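Local atomic coordinates of pyruvate kinase (PDB entry 3QTG), a protein that transfers the phosphoryl group of phosphoenolpyruvate to ADP, giving pyruvate and ATP in the last step of glycolysis, with the aid of a divalent metal cation. Residues I36-L41 against A333-L338; A13-K18 against W337-L342; D292-Q295 against I299-R302. All coordinates share one frame; numbering follows the deposited sequence.

Contact 1 (I36-L41 against A333-L338); sequences IKFLDL and AAVSWL
The ring of F38 meets both methyls of V335: V335 CG1 comes in obliquely, 3.5 Å from F38 CE1, and V335 CG2 lies 3.6 Å from F38 CD1. The two side chains are set nearly perpendicular, with the CD1-CE1 side of the ring lying against the fork of the valine. F38 reaches it because its CG stands anti to the backbone N (chi1 -179°). The other flat group, the indole of W337, has the carbonyl oxygen A333 O in plane at its edge, one turn back along the same helix. In this TIM barrel, helix 32-39 follows the first barrel strand and helix 331-343 the last, so the contact closes the ring of helices; F38 and V335 both also rest on A21 of strand 18-22. L41 adds aliphatic packing: its CB lies 3.9 Å from V335 CG2, and its CD1 sits 3.8 Å from S336 CA. No direct hydrogen bond crosses between the segments. Instead, one water donates to both backbone carbonyls, 2.9 Å from L41 O and 2.9 Å from V335 O.

Contact 2 (A13-K18 against W337-L342); sequences ARNLTK and WLSRIL
N15, T17 and helix residues S339 and L342 form a buried packing contact, without a hydrogen bond between the segments, where the chain leading into the first barrel strand passes across the C-terminal part of helix 331-343. The N15 side chain runs roughly square to that of L342, its ND2 3.6 Å from L342 CB and 3.5 Å from the backbone carbon L342 C. N15 OD1 faces the helix turn at S339, 3.5 Å from S339 O and 3.6 Å from S339 OG, neither a hydrogen bond; the serine hydroxyl is hydrogen-bonded to R19 NH1. An alanine in place of N15 is likely to leave L342 CB and the S339 turn without the amide that packs on them. In TIM-barrel terms, the approach to strand 18-22 is packed against the helix that follows the eighth strand. At T17, both methyls of L342 meet CB: L342 CD1 is 4.0 Å and L342 CD2 4.1 Å from T17 CB, and L342 CD1 is also 3.8 Å from T17 O. In L342, chi1 of -66° sets CG toward the segment and the extended chi2 (-179°) carries the methyls on to the threonine, while T17 OG1 bonds to Y347 OH. L342 also touches L319 of the eighth strand and A312 of helix 302-313.

Contact 3 (D292-Q295 against I299-R302); sequences DSMQ and IPTR
The apolar part of this contact is M294, which runs alongside the P300 ring in the same direction. M294 SD passes 3.8 Å from P300 CD and 3.9 Å from P300 CB, while M294 CG rests 3.8 Å from P300 CA. A bend at the thioether (chi3 76°) brings the terminal methyl back along the partner chain, with M294 CE 4.0 Å from I299 N. Helix 331-343 adds to this cluster, since A333 touches M294 and W337 touches M294, I299 and P300. The remaining contact is between side chains with hydroxyls, but again by van der Waals touch: S293 OG is 3.6 Å from the methyl T301 CG2 and 3.7 Å from T301 N. The polar bonds of both hydroxyls go to helix 302-313, S293 OG to E304 OE1 and T301 OG1 to E304 N; the latter makes T301 the N-cap of that helix. I299 also packs on L263 of the second subunit. Between the two segments, in the loop after the seventh barrel strand, the contact is thus van der Waals, chiefly the M294 thioether on the P300 ring, and the hydroxyls of S293 and T301 are used on E304.

All three contacts cluster around helix 331-343. Along the chain, segments 13-18 and 36-41 come first, 292-302 next, and helix 331-343 last. Contacts 1 and 2 share W337 and L338 and have centres about 10 Å apart; they touch where L41 CD2 meets S339 OG at 3.7 Å. Contact 3, with its centre about 14 Å from that of contact 1 and about 17 Å from that of contact 2, is nested within the chain loops that both close. Contacts 1 and 2 thus bring the beginning of the barrel domain against its last helix, whereas contact 3 shapes the loop before helix 302-313. W337 packs on L263 of the second subunit, placing this region at an interface of the homotetramer.

Contact 1 (I36-L41 against A333-L338)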
loop_
_atom_site.group_PDB
_atom_site.type_symbol
_atom_site.label_atom_id
_atom_site.label_comp_id
_atom_site.label_asym_id
_atom_site.label_seq_id
_atom_site.Cartn_x
_atom_site.Cartn_y
_atom_site.Cartn_z
ATOM N N ILE A 36 -48.221 -11.573 8.884
ATOM C CA ILE A 36 -47.748 -10.844 7.704
ATOM C C ILE A 36 -46.683 -9.808 8.090
ATOM O O ILE A 36 -45.603 -9.769 7.495
ATOM C CB ILE A 36 -48.909 -10.154 6.929
ATOM C CG1 ILE A 36 -49.810 -11.201 6.259
ATOM C CG2 ILE A 36 -48.361 -9.165 5.900
ATOM C CD1 ILE A 36 -51.034 -10.623 5.562
ATOM N N LYS A 37 -46.996 -8.981 9.086
ATOM C CA LYS A 37 -46.094 -7.921 9.532
ATOM C C LYS A 37 -44.785 -8.472 10.129
ATOM O O LYS A 37 -43.767 -7.789 10.117
ATOM C CB LYS A 37 -46.806 -6.973 10.515
ATOM C CG LYS A 37 -47.843 -6.052 9.860
ATOM C CD LYS A 37 -47.199 -4.998 8.932
ATOM C CE LYS A 37 -48.243 -4.066 8.253
ATOM N NZ LYS A 37 -48.832 -4.636 7.003
ATOM N N PHE A 38 -44.840 -9.706 10.629
ATOM C CA PHE A 38 -43.680 -10.409 11.189
ATOM C C PHE A 38 -42.737 -10.927 10.082
ATOM O O PHE A 38 -41.508 -10.717 10.134
ATOM C CB PHE A 38 -44.165 -11.567 12.074
ATOM C CG PHE A 38 -43.062 -12.350 12.721
ATOM C CD1 PHE A 38 -42.516 -11.932 13.928
ATOM C CD2 PHE A 38 -42.583 -13.515 12.137
ATOM C CE1 PHE A 38 -41.499 -12.643 14.542
ATOM C CE2 PHE A 38 -41.563 -14.239 12.743
ATOM C CZ PHE A 38 -41.017 -13.799 13.956
ATOM N N LEU A 39 -43.323 -11.584 9.081
ATOM C CA LEU A 39 -42.571 -12.167 7.976
ATOM C C LEU A 39 -42.051 -11.119 7.004
ATOM O O LEU A 39 -41.067 -11.358 6.297
ATOM C CB LEU A 39 -43.406 -13.234 7.254
ATOM C CG LEU A 39 -43.719 -14.467 8.116
ATOM C CD1 LEU A 39 -44.640 -15.436 7.412
ATOM C CD2 LEU A 39 -42.440 -15.181 8.563
ATOM N N ASP A 40 -42.726 -9.967 6.963
ATOM C CA ASP A 40 -42.266 -8.799 6.208
ATOM C C ASP A 40 -40.924 -8.290 6.724
ATOM O O ASP A 40 -40.223 -7.550 6.039
ATOM C CB ASP A 40 -43.278 -7.657 6.317
ATOM C CG ASP A 40 -44.455 -7.792 5.343
ATOM O OD1 ASP A 40 -44.506 -8.741 4.509
ATOM O OD2 ASP A 40 -45.347 -6.916 5.426
ATOM N N LEU A 41 -40.588 -8.676 7.944
ATOM C CA LEU A 41 -39.401 -8.173 8.605
ATOM C C LEU A 41 -38.286 -9.209 8.699
ATOM O O LEU A 41 -37.267 -8.957 9.352
ATOM C CB LEU A 41 -39.750 -7.609 9.998
ATOM C CG LEU A 41 -40.439 -6.237 9.986
ATOM C CD1 LEU A 41 -41.163 -5.944 11.310
ATOM C CD2 LEU A 41 -39.455 -5.115 9.652
ATOM N N ALA A 333 -42.138 -7.187 18.057
ATOM C CA ALA A 333 -41.245 -6.110 18.479
ATOM C C ALA A 333 -39.786 -6.512 18.283
ATOM O O ALA A 333 -38.963 -5.686 17.921
ATOM C CB ALA A 333 -41.493 -5.747 19.930
ATOM N N ALA A 334 -39.494 -7.789 18.515
ATOM C CA ALA A 334 -38.141 -8.330 18.416
ATOM C C ALA A 334 -37.586 -8.243 16.994
ATOM O O ALA A 334 -36.497 -7.709 16.811
ATOM C CB ALA A 334 -38.082 -9.753 18.949
ATOM N N VAL A 335 -38.341 -8.716 15.996
ATOM C CA VAL A 335 -37.912 -8.594 14.592
ATOM C C VAL A 335 -37.931 -7.159 14.081
ATOM O O VAL A 335 -37.134 -6.781 13.200
ATOM C CB VAL A 335 -38.682 -9.533 13.615
ATOM C CG1 VAL A 335 -38.445 -11.002 13.979
ATOM C CG2 VAL A 335 -40.176 -9.203 13.541
ATOM N N SER A 336 -38.835 -6.359 14.641
ATOM C CA SER A 336 -38.965 -4.966 14.263
ATOM C C SER A 336 -37.734 -4.193 14.736
ATOM O O SER A 336 -37.141 -3.456 13.960
ATOM C CB SER A 336 -40.261 -4.385 14.830
ATOM O OG SER A 336 -40.436 -3.042 14.422
ATOM N N TRP A 337 -37.329 -4.402 15.987
ATOM C CA TRP A 337 -36.103 -3.801 16.523
ATOM C C TRP A 337 -34.809 -4.295 15.862
ATOM O O TRP A 337 -33.890 -3.503 15.649
ATOM C CB TRP A 337 -36.034 -3.971 18.033
ATOM C CG TRP A 337 -36.657 -2.826 18.745
ATOM C CD1 TRP A 337 -37.908 -2.782 19.310
ATOM C CD2 TRP A 337 -36.077 -1.537 18.958
ATOM N NE1 TRP A 337 -38.129 -1.554 19.865
ATOM C CE2 TRP A 337 -37.028 -0.765 19.665
ATOM C CE3 TRP A 337 -34.841 -0.961 18.630
ATOM C CZ2 TRP A 337 -36.783 0.560 20.054
ATOM C CZ3 TRP A 337 -34.598 0.363 19.009
ATOM C CH2 TRP A 337 -35.567 1.106 19.714
ATOM N N LEU A 338 -34.747 -5.588 15.528
ATOM C CA LEU A 338 -33.620 -6.132 14.749
ATOM C C LEU A 338 -33.381 -5.358 13.439
ATOM O O LEU A 338 -32.273 -4.875 13.164
ATOM C CB LEU A 338 -33.829 -7.619 14.438
ATOM C CG LEU A 338 -32.616 -8.245 13.740
ATOM C CD1 LEU A 338 -31.295 -7.994 14.540
ATOM C CD2 LEU A 338 -32.824 -9.737 13.470
HETATM O O HOH W 1 -35.749 -8.839 11.775
#

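Contact 2 (A13-K18 against W337-L342)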
loop_
_atom_site.group_PDB
_atom_site.type_symbol
_atom_site.label_atom_id
_atom_site.label_comp_id
_atom_site.label_asym_id
_atom_site.label_seq_id
_atom_site.Cartn_x
_atom_site.Cartn_y
_atom_site.Cartn_z
ATOM N N ALA A 13 -32.681 1.765 3.517
ATOM C CA ALA A 13 -33.974 1.195 3.077
ATOM C C ALA A 13 -34.018 -0.331 2.908
ATOM O O ALA A 13 -35.034 -0.966 3.245
ATOM C CB ALA A 13 -34.472 1.891 1.803
ATOM N N ARG A 14 -32.936 -0.911 2.376
ATOM C CA ARG A 14 -32.824 -2.368 2.226
ATOM C C ARG A 14 -31.576 -2.905 2.921
ATOM O O ARG A 14 -30.481 -2.371 2.757
ATOM C CB ARG A 14 -32.845 -2.787 0.749
ATOM C CG ARG A 14 -32.966 -4.304 0.524
ATOM C CD ARG A 14 -34.185 -4.901 1.241
ATOM N NE ARG A 14 -35.447 -4.572 0.566
ATOM C CZ ARG A 14 -36.221 -5.456 -0.066
ATOM N NH1 ARG A 14 -35.880 -6.744 -0.111
ATOM N NH2 ARG A 14 -37.342 -5.046 -0.658
ATOM N N ASN A 15 -31.760 -3.966 3.699
ATOM C CA ASN A 15 -30.682 -4.488 4.523
ATOM C C ASN A 15 -29.668 -5.344 3.764
ATOM O O ASN A 15 -30.001 -6.087 2.833
ATOM C CB ASN A 15 -31.215 -5.184 5.800
ATOM C CG ASN A 15 -31.596 -4.185 6.904
ATOM O OD1 ASN A 15 -32.570 -4.386 7.640
ATOM N ND2 ASN A 15 -30.830 -3.101 7.016
ATOM N N LEU A 16 -28.413 -5.192 4.168
ATOM C CA LEU A 16 -27.331 -6.001 3.645
ATOM C C LEU A 16 -27.181 -7.185 4.566
ATOM O O LEU A 16 -27.062 -8.308 4.098
ATOM C CB LEU A 16 -26.059 -5.175 3.539
ATOM C CG LEU A 16 -26.141 -3.878 2.707
ATOM C CD1 LEU A 16 -24.759 -3.252 2.598
ATOM C CD2 LEU A 16 -26.704 -4.144 1.314
ATOM N N THR A 17 -27.235 -6.924 5.876
ATOM C CA THR A 17 -27.318 -7.980 6.889
ATOM C C THR A 17 -28.711 -8.603 6.847
ATOM O O THR A 17 -29.714 -7.905 6.896
ATOM C CB THR A 17 -27.062 -7.445 8.296
ATOM O OG1 THR A 17 -25.884 -6.634 8.283
ATOM C CG2 THR A 17 -26.875 -8.601 9.274
ATOM N N LYS A 18 -28.749 -9.924 6.744
ATOM C CA LYS A 18 -30.006 -10.649 6.670
ATOM C C LYS A 18 -30.546 -11.040 8.051
ATOM O O LYS A 18 -29.796 -11.227 9.005
ATOM C CB LYS A 18 -29.871 -11.862 5.730
ATOM C CG LYS A 18 -29.411 -11.489 4.307
ATOM C CD LYS A 18 -30.310 -10.409 3.705
ATOM C CE LYS A 18 -29.936 -10.089 2.288
ATOM N NZ LYS A 18 -29.985 -11.337 1.492
ATOM N N TRP A 337 -37.329 -4.402 15.987
ATOM C CA TRP A 337 -36.103 -3.801 16.523
ATOM C C TRP A 337 -34.809 -4.295 15.862
ATOM O O TRP A 337 -33.890 -3.503 15.649
ATOM C CB TRP A 337 -36.034 -3.971 18.033
ATOM C CG TRP A 337 -36.657 -2.826 18.745
ATOM C CD1 TRP A 337 -37.908 -2.782 19.310
ATOM C CD2 TRP A 337 -36.077 -1.537 18.958
ATOM N NE1 TRP A 337 -38.129 -1.554 19.865
ATOM C CE2 TRP A 337 -37.028 -0.765 19.665
ATOM C CE3 TRP A 337 -34.841 -0.961 18.630
ATOM C CZ2 TRP A 337 -36.783 0.560 20.054
ATOM C CZ3 TRP A 337 -34.598 0.363 19.009
ATOM C CH2 TRP A 337 -35.567 1.106 19.714
ATOM N N LEU A 338 -34.747 -5.588 15.528
ATOM C CA LEU A 338 -33.620 -6.132 14.749
ATOM C C LEU A 338 -33.381 -5.358 13.439
ATOM O O LEU A 338 -32.273 -4.875 13.164
ATOM C CB LEU A 338 -33.829 -7.619 14.438
ATOM C CG LEU A 338 -32.616 -8.245 13.740
ATOM C CD1 LEU A 338 -31.295 -7.994 14.540
ATOM C CD2 LEU A 338 -32.824 -9.737 13.470
ATOM N N SER A 339 -34.449 -5.242 12.658
ATOM C CA SER A 339 -34.439 -4.616 11.342
ATOM C C SER A 339 -34.129 -3.122 11.409
ATOM O O SER A 339 -33.384 -2.591 10.578
ATOM C CB SER A 339 -35.806 -4.851 10.687
ATOM O OG SER A 339 -35.754 -4.620 9.307
ATOM N N ARG A 340 -34.711 -2.459 12.405
ATOM C CA ARG A 340 -34.484 -1.045 12.667
ATOM C C ARG A 340 -33.005 -0.757 12.995
ATOM O O ARG A 340 -32.417 0.157 12.427
ATOM C CB ARG A 340 -35.380 -0.606 13.823
ATOM C CG ARG A 340 -35.419 0.883 14.072
ATOM C CD ARG A 340 -36.218 1.193 15.344
ATOM N NE ARG A 340 -37.364 0.290 15.533
ATOM C CZ ARG A 340 -38.439 0.581 16.267
ATOM N NH1 ARG A 340 -38.522 1.763 16.880
ATOM N NH2 ARG A 340 -39.437 -0.302 16.383
ATOM N N ILE A 341 -32.416 -1.537 13.906
ATOM C CA ILE A 341 -30.982 -1.403 14.253
ATOM C C ILE A 341 -30.081 -1.576 13.038
ATOM O O ILE A 341 -29.110 -0.845 12.878
ATOM C CB ILE A 341 -30.528 -2.400 15.362
ATOM C CG1 ILE A 341 -31.244 -2.099 16.691
ATOM C CG2 ILE A 341 -28.964 -2.363 15.534
ATOM C CD1 ILE A 341 -31.240 -3.251 17.697
ATOM N N LEU A 342 -30.409 -2.551 12.195
ATOM C CA LEU A 342 -29.612 -2.862 11.010
ATOM C C LEU A 342 -29.595 -1.711 10.007
ATOM O O LEU A 342 -28.570 -1.443 9.362
ATOM C CB LEU A 342 -30.082 -4.173 10.351
ATOM C CG LEU A 342 -29.867 -5.441 11.194
ATOM C CD1 LEU A 342 -30.320 -6.718 10.474
ATOM C CD2 LEU A 342 -28.434 -5.559 11.655
#

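Contact 3 (D292-Q295 against I299-R302)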
loop_
_atom_site.group_PDB
_atom_site.type_symbol
_atom_site.label_atom_id
_atom_site.label_comp_id
_atom_site.label_asym_id
_atom_site.label_seq_id
_atom_site.Cartn_x
_atom_site.Cartn_y
_atom_site.Cartn_z
ATOM N N ASP A 292 -32.116 -10.701 23.794
ATOM C CA ASP A 292 -32.623 -11.595 24.815
ATOM C C ASP A 292 -33.611 -10.964 25.815
ATOM O O ASP A 292 -34.626 -11.580 26.140
ATOM C CB ASP A 292 -31.472 -12.283 25.540
ATOM C CG ASP A 292 -31.771 -13.734 25.823
ATOM O OD1 ASP A 292 -32.150 -14.464 24.869
ATOM O OD2 ASP A 292 -31.646 -14.136 27.007
ATOM N N SER A 293 -33.329 -9.744 26.281
ATOM C CA SER A 293 -34.229 -9.067 27.215
ATOM C C SER A 293 -35.645 -8.918 26.640
ATOM O O SER A 293 -36.613 -8.728 27.385
ATOM C CB SER A 293 -33.678 -7.697 27.620
ATOM O OG SER A 293 -33.928 -6.742 26.605
ATOM N N MET A 294 -35.768 -9.032 25.322
ATOM C CA MET A 294 -37.041 -8.778 24.644
ATOM C C MET A 294 -38.074 -9.904 24.768
ATOM O O MET A 294 -39.206 -9.767 24.295
ATOM C CB MET A 294 -36.811 -8.405 23.181
ATOM C CG MET A 294 -36.164 -7.048 23.009
ATOM S SD MET A 294 -36.319 -6.461 21.318
ATOM C CE MET A 294 -38.037 -5.947 21.285
ATOM N N GLN A 295 -37.679 -11.004 25.399
ATOM C CA GLN A 295 -38.620 -12.051 25.795
ATOM C C GLN A 295 -39.662 -11.488 26.777
ATOM O O GLN A 295 -40.813 -11.938 26.790
ATOM C CB GLN A 295 -37.886 -13.240 26.433
ATOM C CG GLN A 295 -36.972 -13.992 25.484
ATOM C CD GLN A 295 -36.319 -15.184 26.147
ATOM O OE1 GLN A 295 -36.967 -16.204 26.379
ATOM N NE2 GLN A 295 -35.025 -15.070 26.442
ATOM N N ILE A 299 -39.043 -3.417 24.243
ATOM C CA ILE A 299 -37.882 -2.598 23.874
ATOM C C ILE A 299 -36.605 -3.297 24.373
ATOM O O ILE A 299 -36.588 -3.824 25.486
ATOM C CB ILE A 299 -37.943 -1.174 24.489
ATOM C CG1 ILE A 299 -39.347 -0.546 24.376
ATOM C CG2 ILE A 299 -36.874 -0.263 23.884
ATOM C CD1 ILE A 299 -39.832 -0.281 22.959
ATOM N N PRO A 300 -35.534 -3.313 23.554
ATOM C CA PRO A 300 -34.315 -3.906 24.093
ATOM C C PRO A 300 -33.542 -2.905 24.973
ATOM O O PRO A 300 -33.842 -1.699 24.978
ATOM C CB PRO A 300 -33.524 -4.250 22.821
ATOM C CG PRO A 300 -33.900 -3.163 21.875
ATOM C CD PRO A 300 -35.345 -2.847 22.165
ATOM N N THR A 301 -32.573 -3.415 25.725
ATOM C CA THR A 301 -31.649 -2.566 26.470
ATOM C C THR A 301 -30.665 -1.906 25.489
ATOM O O THR A 301 -30.449 -2.407 24.382
ATOM C CB THR A 301 -30.857 -3.367 27.503
ATOM O OG1 THR A 301 -29.800 -4.075 26.842
ATOM C CG2 THR A 301 -31.775 -4.376 28.301
ATOM N N ARG A 302 -30.092 -0.777 25.906
ATOM C CA ARG A 302 -29.027 -0.085 25.167
ATOM C C ARG A 302 -27.815 -0.962 24.814
ATOM O O ARG A 302 -27.268 -0.861 23.716
ATOM C CB ARG A 302 -28.582 1.145 25.941
ATOM C CG ARG A 302 -29.620 2.275 25.847
ATOM C CD ARG A 302 -29.287 3.460 26.726
ATOM N NE ARG A 302 -30.395 4.420 26.761
ATOM C CZ ARG A 302 -31.404 4.380 27.639
ATOM N NH1 ARG A 302 -31.444 3.440 28.575
ATOM N NH2 ARG A 302 -32.370 5.290 27.587
#